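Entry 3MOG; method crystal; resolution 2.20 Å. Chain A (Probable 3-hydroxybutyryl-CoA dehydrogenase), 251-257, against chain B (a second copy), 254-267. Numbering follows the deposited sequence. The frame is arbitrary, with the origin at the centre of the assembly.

Chain A 251-257: NAFWQER
Chain B (254-267) WQERRFLPSLVQQE

What shape does each backbone bring to the contact? The chain A helix gives out after Ala A252; Phe A253 leaves helical geometry, and Trp A254 (phi/psi 41/56) and Gln A255 (60/41) turn with positive phi. Chain B makes a short 3-10 segment at Arg B257 and Arg B258, extends through Leu B260, Pro B261 and Ser B262, then enters a helix at Leu B263, where Ser B262 OG caps the helix through weak bonds. The CA atoms of Trp A254 and Leu B260 lie 7.6 Å apart, those of Phe A253 and Leu B263 8.1 Å, and those of Glu A256 and Arg B257 8.7 Å, so the pairing runs in opposite senses. Together the stretches bury 526 Å².

Why does Trp A254 cover the most surface? Its CB points toward chain B, and chi1 -58° (m) with chi2 -70° lays the broad indole along the extended segment. The flat ring offers a face to Pro B261 CB, 3.9 Å from the centroid of the Trp A254 six-membered ring, a CH-pi contact. Trp A254 CH2 reaches Leu B263 CD2 at 3.6 Å, while Trp A254 CB meets Leu B260 CD1 at 3.8 Å.

How does Arg B257 hold the chain A turn? Its first three chi angles are all m (-36°, -86°, -46°), and its several N-H groups serve carbonyl, carboxylate and water together. Arg B257 NH2 donates to Trp A254 O at 2.7 Å. A long salt bridge joins Arg B257 NH1 to Glu A256 OE2 at 3.7 Å; water 2 also bridges the two side chains, donating to Glu A256 OE2 (2.7 Å) and accepting from Arg B257 NE (2.9 Å).

What does Leu B263 contribute? With chi1 -71° (m) and chi2 176° (t), its branches part: CD2 packs against the indole, whereas Leu B263 CD1 lies 3.9 Å from Phe A253 CE2. Nearby, water 1 bridges Ala A252 O and Gln B266 NE2, 2.8 Å from each.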

ATOM      1  N   ASN A 251       4.274  -5.990  -6.944  1.00 48.12           N
ATOM      2  CA  ASN A 251       4.837  -4.727  -7.407  1.00 43.14           C
ATOM      3  C   ASN A 251       4.172  -4.195  -8.661  1.00 43.19           C
ATOM      4  O   ASN A 251       3.961  -2.992  -8.784  1.00 45.39           O
ATOM      5  CB  ASN A 251       6.348  -4.862  -7.562  1.00 40.25           C
ATOM      6  CG  ASN A 251       7.071  -4.869  -6.214  1.00 46.20           C
ATOM      7  OD1 ASN A 251       8.106  -5.539  -6.040  1.00 48.01           O
ATOM      8  ND2 ASN A 251       6.514  -4.148  -5.248  1.00 44.31           N
ATOM      9  N   ALA A 252       3.802  -5.088  -9.574  1.00 42.79           N
ATOM     10  CA  ALA A 252       3.200  -4.686 -10.857  1.00 46.57           C
ATOM     11  C   ALA A 252       1.748  -4.256 -10.694  1.00 46.67           C
ATOM     12  O   ALA A 252       1.187  -3.555 -11.550  1.00 47.86           O
ATOM     13  CB  ALA A 252       3.327  -5.802 -11.901  1.00 43.21           C
ATOM     14  N   PHE A 253       1.145  -4.648  -9.576  1.00 50.57           N
ATOM     15  CA  PHE A 253      -0.182  -4.161  -9.220  1.00 45.21           C
ATOM     16  C   PHE A 253      -0.055  -3.005  -8.213  1.00 46.81           C
ATOM     17  O   PHE A 253      -0.951  -2.769  -7.415  1.00 49.45           O
ATOM     18  CB  PHE A 253      -1.033  -5.293  -8.643  1.00 45.49           C
ATOM     19  CG  PHE A 253      -1.730  -6.158  -9.685  1.00 47.44           C
ATOM     20  CD1 PHE A 253      -1.385  -7.494  -9.837  1.00 45.27           C
ATOM     21  CD2 PHE A 253      -2.749  -5.643 -10.481  1.00 44.20           C
ATOM     22  CE1 PHE A 253      -2.039  -8.311 -10.761  1.00 47.82           C
ATOM     23  CE2 PHE A 253      -3.393  -6.432 -11.421  1.00 49.34           C
ATOM     24  CZ  PHE A 253      -3.043  -7.776 -11.569  1.00 48.92           C
ATOM     25  N   TRP A 254       1.059  -2.283  -8.281  1.00 48.87           N
ATOM     26  CA  TRP A 254       1.401  -1.196  -7.337  1.00 53.10           C
ATOM     27  C   TRP A 254       1.072  -1.505  -5.882  1.00 49.94           C
ATOM     28  O   TRP A 254       0.373  -0.741  -5.219  1.00 47.44           O
ATOM     29  CB  TRP A 254       0.789   0.153  -7.765  1.00 45.33           C
ATOM     30  CG  TRP A 254       1.230   0.539  -9.115  1.00 50.21           C
ATOM     31  CD1 TRP A 254       2.488   0.941  -9.489  1.00 52.48           C
ATOM     32  CD2 TRP A 254       0.443   0.522 -10.303  1.00 46.64           C
ATOM     33  NE1 TRP A 254       2.523   1.187 -10.835  1.00 50.70           N
ATOM     34  CE2 TRP A 254       1.281   0.938 -11.362  1.00 54.00           C
ATOM     35  CE3 TRP A 254      -0.892   0.206 -10.580  1.00 44.38           C
ATOM     36  CZ2 TRP A 254       0.828   1.049 -12.668  1.00 44.67           C
ATOM     37  CZ3 TRP A 254      -1.342   0.311 -11.881  1.00 53.74           C
ATOM     38  CH2 TRP A 254      -0.485   0.739 -12.910  1.00 55.13           C
ATOM     39  N   GLN A 255       1.612  -2.599  -5.384  1.00 47.75           N
ATOM     40  CA  GLN A 255       1.459  -2.986  -4.006  1.00 47.95           C
ATOM     41  C   GLN A 255       0.042  -3.237  -3.474  1.00 50.03           C
ATOM     42  O   GLN A 255      -0.294  -2.847  -2.383  1.00 46.80           O
ATOM     43  CB  GLN A 255       2.131  -1.951  -3.132  1.00 48.42           C
ATOM     44  CG  GLN A 255       3.607  -1.917  -3.211  1.00 65.82           C
ATOM     45  CD  GLN A 255       4.105  -1.118  -4.361  1.00 61.49           C
ATOM     46  OE1 GLN A 255       5.110  -1.448  -4.951  1.00 74.79           O
ATOM     47  NE2 GLN A 255       3.402  -0.067  -4.696  1.00 57.51           N
ATOM     48  N   GLU A 256      -0.775  -3.879  -4.276  1.00 48.08           N
ATOM     49  CA  GLU A 256      -2.128  -4.321  -3.926  1.00 51.13           C
ATOM     50  C   GLU A 256      -1.992  -5.379  -2.831  1.00 48.11           C
ATOM     51  O   GLU A 256      -1.276  -6.370  -2.999  1.00 43.84           O
ATOM     52  CB  GLU A 256      -2.767  -4.983  -5.155  1.00 55.24           C
ATOM     53  CG  GLU A 256      -4.157  -4.510  -5.583  1.00 70.31           C
ATOM     54  CD  GLU A 256      -5.255  -4.731  -4.558  1.00 71.51           C
ATOM     55  OE1 GLU A 256      -5.219  -5.723  -3.799  1.00 73.37           O
ATOM     56  OE2 GLU A 256      -6.176  -3.891  -4.522  1.00 74.49           O
ATOM     57  N   ARG A 257      -2.705  -5.185  -1.733  1.00 49.54           N
ATOM     58  CA  ARG A 257      -2.592  -6.025  -0.538  1.00 48.89           C
ATOM     59  C   ARG A 257      -3.032  -7.479  -0.701  1.00 47.69           C
ATOM     60  O   ARG A 257      -2.545  -8.367   0.008  1.00 54.27           O
ATOM     61  CB  ARG A 257      -3.399  -5.380   0.575  1.00 56.00           C
ATOM     62  CG  ARG A 257      -2.618  -5.178   1.817  1.00 64.36           C
ATOM     63  CD  ARG A 257      -1.876  -3.867   1.822  1.00 64.83           C
ATOM     64  NE  ARG A 257      -0.793  -4.003   2.782  1.00 64.43           N
ATOM     65  CZ  ARG A 257       0.425  -3.504   2.630  1.00 61.02           C
ATOM     66  NH1 ARG A 257       0.749  -2.800   1.550  1.00 52.84           N
ATOM     67  NH2 ARG A 257       1.324  -3.738   3.571  1.00 55.96           N
TER
ATOM     68  N   TRP B 254       3.395   7.930  -0.317  1.00 44.91           N
ATOM     69  CA  TRP B 254       3.805   6.557   0.018  1.00 48.19           C
ATOM     70  C   TRP B 254       2.762   5.516  -0.393  1.00 48.47           C
ATOM     71  O   TRP B 254       2.331   4.719   0.428  1.00 44.90           O
ATOM     72  CB  TRP B 254       4.172   6.423   1.508  1.00 43.73           C
ATOM     73  CG  TRP B 254       5.342   7.280   1.934  1.00 46.10           C
ATOM     74  CD1 TRP B 254       6.666   7.049   1.685  1.00 46.78           C
ATOM     75  CD2 TRP B 254       5.287   8.496   2.705  1.00 44.25           C
ATOM     76  NE1 TRP B 254       7.439   8.045   2.245  1.00 52.02           N
ATOM     77  CE2 TRP B 254       6.620   8.946   2.873  1.00 47.49           C
ATOM     78  CE3 TRP B 254       4.244   9.242   3.272  1.00 42.97           C
ATOM     79  CZ2 TRP B 254       6.935  10.115   3.572  1.00 53.32           C
ATOM     80  CZ3 TRP B 254       4.559  10.405   3.970  1.00 50.93           C
ATOM     81  CH2 TRP B 254       5.896  10.829   4.111  1.00 51.21           C
ATOM     82  N   GLN B 255       2.400   5.535  -1.658  1.00 45.67           N
ATOM     83  CA  GLN B 255       1.447   4.619  -2.238  1.00 48.25           C
ATOM     84  C   GLN B 255       0.018   4.604  -1.731  1.00 49.64           C
ATOM     85  O   GLN B 255      -0.554   3.572  -1.589  1.00 51.70           O
ATOM     86  CB  GLN B 255       2.012   3.220  -2.176  1.00 49.01           C
ATOM     87  CG  GLN B 255       3.239   3.029  -3.017  1.00 54.53           C
ATOM     88  CD  GLN B 255       4.480   3.536  -2.371  1.00 59.68           C
ATOM     89  OE1 GLN B 255       4.683   3.355  -1.197  1.00 67.44           O
ATOM     90  NE2 GLN B 255       5.327   4.160  -3.140  1.00 64.29           N
ATOM     91  N   GLU B 256      -0.540   5.765  -1.470  1.00 48.34           N
ATOM     92  CA  GLU B 256      -1.912   5.927  -1.003  1.00 46.15           C
ATOM     93  C   GLU B 256      -2.865   5.637  -2.162  1.00 47.22           C
ATOM     94  O   GLU B 256      -2.762   6.248  -3.236  1.00 47.98           O
ATOM     95  CB  GLU B 256      -2.083   7.344  -0.423  1.00 44.97           C
ATOM     96  CG  GLU B 256      -3.475   7.934  -0.502  1.00 56.40           C
ATOM     97  CD  GLU B 256      -4.417   7.353   0.531  1.00 63.76           C
ATOM     98  OE1 GLU B 256      -5.488   6.831   0.132  1.00 58.07           O
ATOM     99  OE2 GLU B 256      -4.069   7.415   1.734  1.00 56.09           O
ATOM    100  N   ARG B 257      -3.794   4.710  -1.930  1.00 47.48           N
ATOM    101  CA  ARG B 257      -4.521   4.027  -3.004  1.00 50.44           C
ATOM    102  C   ARG B 257      -5.573   4.886  -3.688  1.00 54.13           C
ATOM    103  O   ARG B 257      -6.046   4.535  -4.768  1.00 57.10           O
ATOM    104  CB  ARG B 257      -5.215   2.753  -2.506  1.00 57.03           C
ATOM    105  CG  ARG B 257      -4.498   1.919  -1.446  1.00 63.26           C
ATOM    106  CD  ARG B 257      -3.519   0.915  -2.012  1.00 60.03           C
ATOM    107  NE  ARG B 257      -4.014   0.123  -3.140  1.00 61.66           N
ATOM    108  CZ  ARG B 257      -3.220  -0.517  -4.000  1.00 54.66           C
ATOM    109  NH1 ARG B 257      -3.736  -1.210  -4.998  1.00 63.88           N
ATOM    110  NH2 ARG B 257      -1.902  -0.453  -3.868  1.00 54.37           N
ATOM    111  N   ARG B 258      -5.960   5.997  -3.070  1.00 49.01           N
ATOM    112  CA  ARG B 258      -6.869   6.918  -3.740  1.00 50.73           C
ATOM    113  C   ARG B 258      -6.134   7.760  -4.799  1.00 51.20           C
ATOM    114  O   ARG B 258      -6.759   8.513  -5.555  1.00 50.38           O
ATOM    115  CB  ARG B 258      -7.641   7.773  -2.736  1.00 50.63           C
ATOM    116  CG  ARG B 258      -6.919   8.950  -2.141  1.00 51.88           C
ATOM    117  CD  ARG B 258      -7.737   9.475  -0.966  1.00 54.83           C
ATOM    118  NE  ARG B 258      -7.418  10.865  -0.648  1.00 72.97           N
ATOM    119  CZ  ARG B 258      -6.583  11.254   0.317  1.00 76.92           C
ATOM    120  NH1 ARG B 258      -6.366  12.543   0.516  1.00 69.23           N
ATOM    121  NH2 ARG B 258      -5.966  10.362   1.082  1.00 82.28           N
ATOM    122  N   PHE B 259      -4.808   7.613  -4.843  1.00 44.20           N
ATOM    123  CA  PHE B 259      -4.011   8.126  -5.951  1.00 46.86           C
ATOM    124  C   PHE B 259      -3.460   7.030  -6.886  1.00 45.55           C
ATOM    125  O   PHE B 259      -2.590   7.313  -7.706  1.00 46.81           O
ATOM    126  CB  PHE B 259      -2.879   8.998  -5.427  1.00 38.93           C
ATOM    127  CG  PHE B 259      -3.347  10.183  -4.655  1.00 44.98           C
ATOM    128  CD1 PHE B 259      -3.026  10.314  -3.309  1.00 40.20           C
ATOM    129  CD2 PHE B 259      -4.129  11.167  -5.263  1.00 52.56           C
ATOM    130  CE1 PHE B 259      -3.475  11.407  -2.578  1.00 53.79           C
ATOM    131  CE2 PHE B 259      -4.584  12.268  -4.532  1.00 58.64           C
ATOM    132  CZ  PHE B 259      -4.250  12.390  -3.189  1.00 49.54           C
ATOM    133  N   LEU B 260      -3.984   5.803  -6.770  1.00 48.42           N
ATOM    134  CA  LEU B 260      -3.469   4.626  -7.505  1.00 47.91           C
ATOM    135  C   LEU B 260      -3.422   4.866  -9.006  1.00 47.91           C
ATOM    136  O   LEU B 260      -4.393   5.369  -9.555  1.00 49.59           O
ATOM    137  CB  LEU B 260      -4.362   3.418  -7.256  1.00 47.56           C
ATOM    138  CG  LEU B 260      -3.935   2.010  -7.687  1.00 50.71           C
ATOM    139  CD1 LEU B 260      -2.680   1.567  -6.961  1.00 46.05           C
ATOM    140  CD2 LEU B 260      -5.082   1.015  -7.430  1.00 45.33           C
ATOM    141  N   PRO B 261      -2.301   4.513  -9.670  1.00 46.97           N
ATOM    142  CA  PRO B 261      -2.307   4.570 -11.139  1.00 49.15           C
ATOM    143  C   PRO B 261      -3.119   3.432 -11.761  1.00 49.28           C
ATOM    144  O   PRO B 261      -3.600   2.530 -11.058  1.00 50.40           O
ATOM    145  CB  PRO B 261      -0.812   4.465 -11.529  1.00 45.15           C
ATOM    146  CG  PRO B 261      -0.051   4.666 -10.268  1.00 47.81           C
ATOM    147  CD  PRO B 261      -0.965   4.181  -9.151  1.00 46.23           C
ATOM    148  N   SER B 262      -3.273   3.500 -13.075  1.00 50.16           N
ATOM    149  CA  SER B 262      -4.100   2.577 -13.821  1.00 49.16           C
ATOM    150  C   SER B 262      -3.251   1.836 -14.835  1.00 52.07           C
ATOM    151  O   SER B 262      -2.421   2.446 -15.532  1.00 45.21           O
ATOM    152  CB  SER B 262      -5.180   3.344 -14.564  1.00 49.05           C
ATOM    153  OG  SER B 262      -5.697   2.574 -15.638  1.00 54.19           O
ATOM    154  N   LEU B 263      -3.491   0.531 -14.931  1.00 46.16           N
ATOM    155  CA  LEU B 263      -2.783  -0.324 -15.870  1.00 48.22           C
ATOM    156  C   LEU B 263      -3.135   0.018 -17.311  1.00 50.69           C
ATOM    157  O   LEU B 263      -2.326  -0.189 -18.208  1.00 51.23           O
ATOM    158  CB  LEU B 263      -3.113  -1.793 -15.618  1.00 49.28           C
ATOM    159  CG  LEU B 263      -2.548  -2.458 -14.359  1.00 46.31           C
ATOM    160  CD1 LEU B 263      -3.095  -3.871 -14.289  1.00 54.29           C
ATOM    161  CD2 LEU B 263      -1.039  -2.483 -14.369  1.00 46.59           C
ATOM    162  N   VAL B 264      -4.354   0.518 -17.502  1.00 48.38           N
ATOM    163  CA  VAL B 264      -4.903   0.880 -18.799  1.00 52.91           C
ATOM    164  C   VAL B 264      -4.190   2.104 -19.344  1.00 55.45           C
ATOM    165  O   VAL B 264      -3.889   2.171 -20.537  1.00 63.39           O
ATOM    166  CB  VAL B 264      -6.420   1.160 -18.694  1.00 56.39           C
ATOM    167  CG1 VAL B 264      -7.014   1.547 -20.044  1.00 47.74           C
ATOM    168  CG2 VAL B 264      -7.142  -0.053 -18.117  1.00 56.66           C
ATOM    169  N   GLN B 265      -3.909   3.064 -18.465  1.00 55.07           N
ATOM    170  CA  GLN B 265      -3.116   4.220 -18.850  1.00 50.99           C
ATOM    171  C   GLN B 265      -1.665   3.825 -19.071  1.00 55.22           C
ATOM    172  O   GLN B 265      -1.047   4.272 -20.045  1.00 54.79           O
ATOM    173  CB  GLN B 265      -3.207   5.343 -17.821  1.00 47.79           C
ATOM    174  CG  GLN B 265      -2.505   6.596 -18.280  1.00 40.13           C
ATOM    175  CD  GLN B 265      -2.800   7.802 -17.424  1.00 55.70           C
ATOM    176  OE1 GLN B 265      -2.747   7.728 -16.193  1.00 45.60           O
ATOM    177  NE2 GLN B 265      -3.088   8.941 -18.076  1.00 40.91           N
ATOM    178  N   GLN B 266      -1.131   2.995 -18.168  1.00 53.86           N
ATOM    179  CA  GLN B 266       0.248   2.541 -18.251  1.00 51.92           C
ATOM    180  C   GLN B 266       0.519   1.881 -19.604  1.00 53.63           C
ATOM    181  O   GLN B 266       1.550   2.138 -20.210  1.00 50.91           O
ATOM    182  CB  GLN B 266       0.590   1.563 -17.129  1.00 52.88           C
ATOM    183  CG  GLN B 266       2.088   1.262 -17.040  1.00 51.49           C
ATOM    184  CD  GLN B 266       2.445   0.229 -15.988  1.00 59.31           C
ATOM    185  OE1 GLN B 266       3.403   0.406 -15.236  1.00 54.09           O
ATOM    186  NE2 GLN B 266       1.690  -0.866 -15.944  1.00 52.67           N
ATOM    187  N   GLU B 267      -0.420   1.058 -20.067  1.00 49.31           N
ATOM    188  CA  GLU B 267      -0.289   0.362 -21.346  1.00 60.27           C
ATOM    189  C   GLU B 267      -0.181   1.350 -22.529  1.00 59.40           C
ATOM    190  O   GLU B 267       0.658   1.170 -23.413  1.00 61.37           O
ATOM    191  CB  GLU B 267      -1.465  -0.598 -21.540  1.00 63.69           C
ATOM    192  CG  GLU B 267      -1.225  -1.706 -22.553  1.00 75.87           C
ATOM    193  CD  GLU B 267      -0.852  -3.028 -21.910  1.00 81.80           C
ATOM    194  OE1 GLU B 267       0.120  -3.076 -21.115  1.00 68.90           O
ATOM    195  OE2 GLU B 267      -1.539  -4.027 -22.222  1.00 89.53           O
TER
HETATM  196  O   HOH W   1       2.457  -2.503 -13.842  1.00 48.90           O
HETATM  197  O   HOH W   2      -6.429  -1.280  -3.775  1.00 68.96           O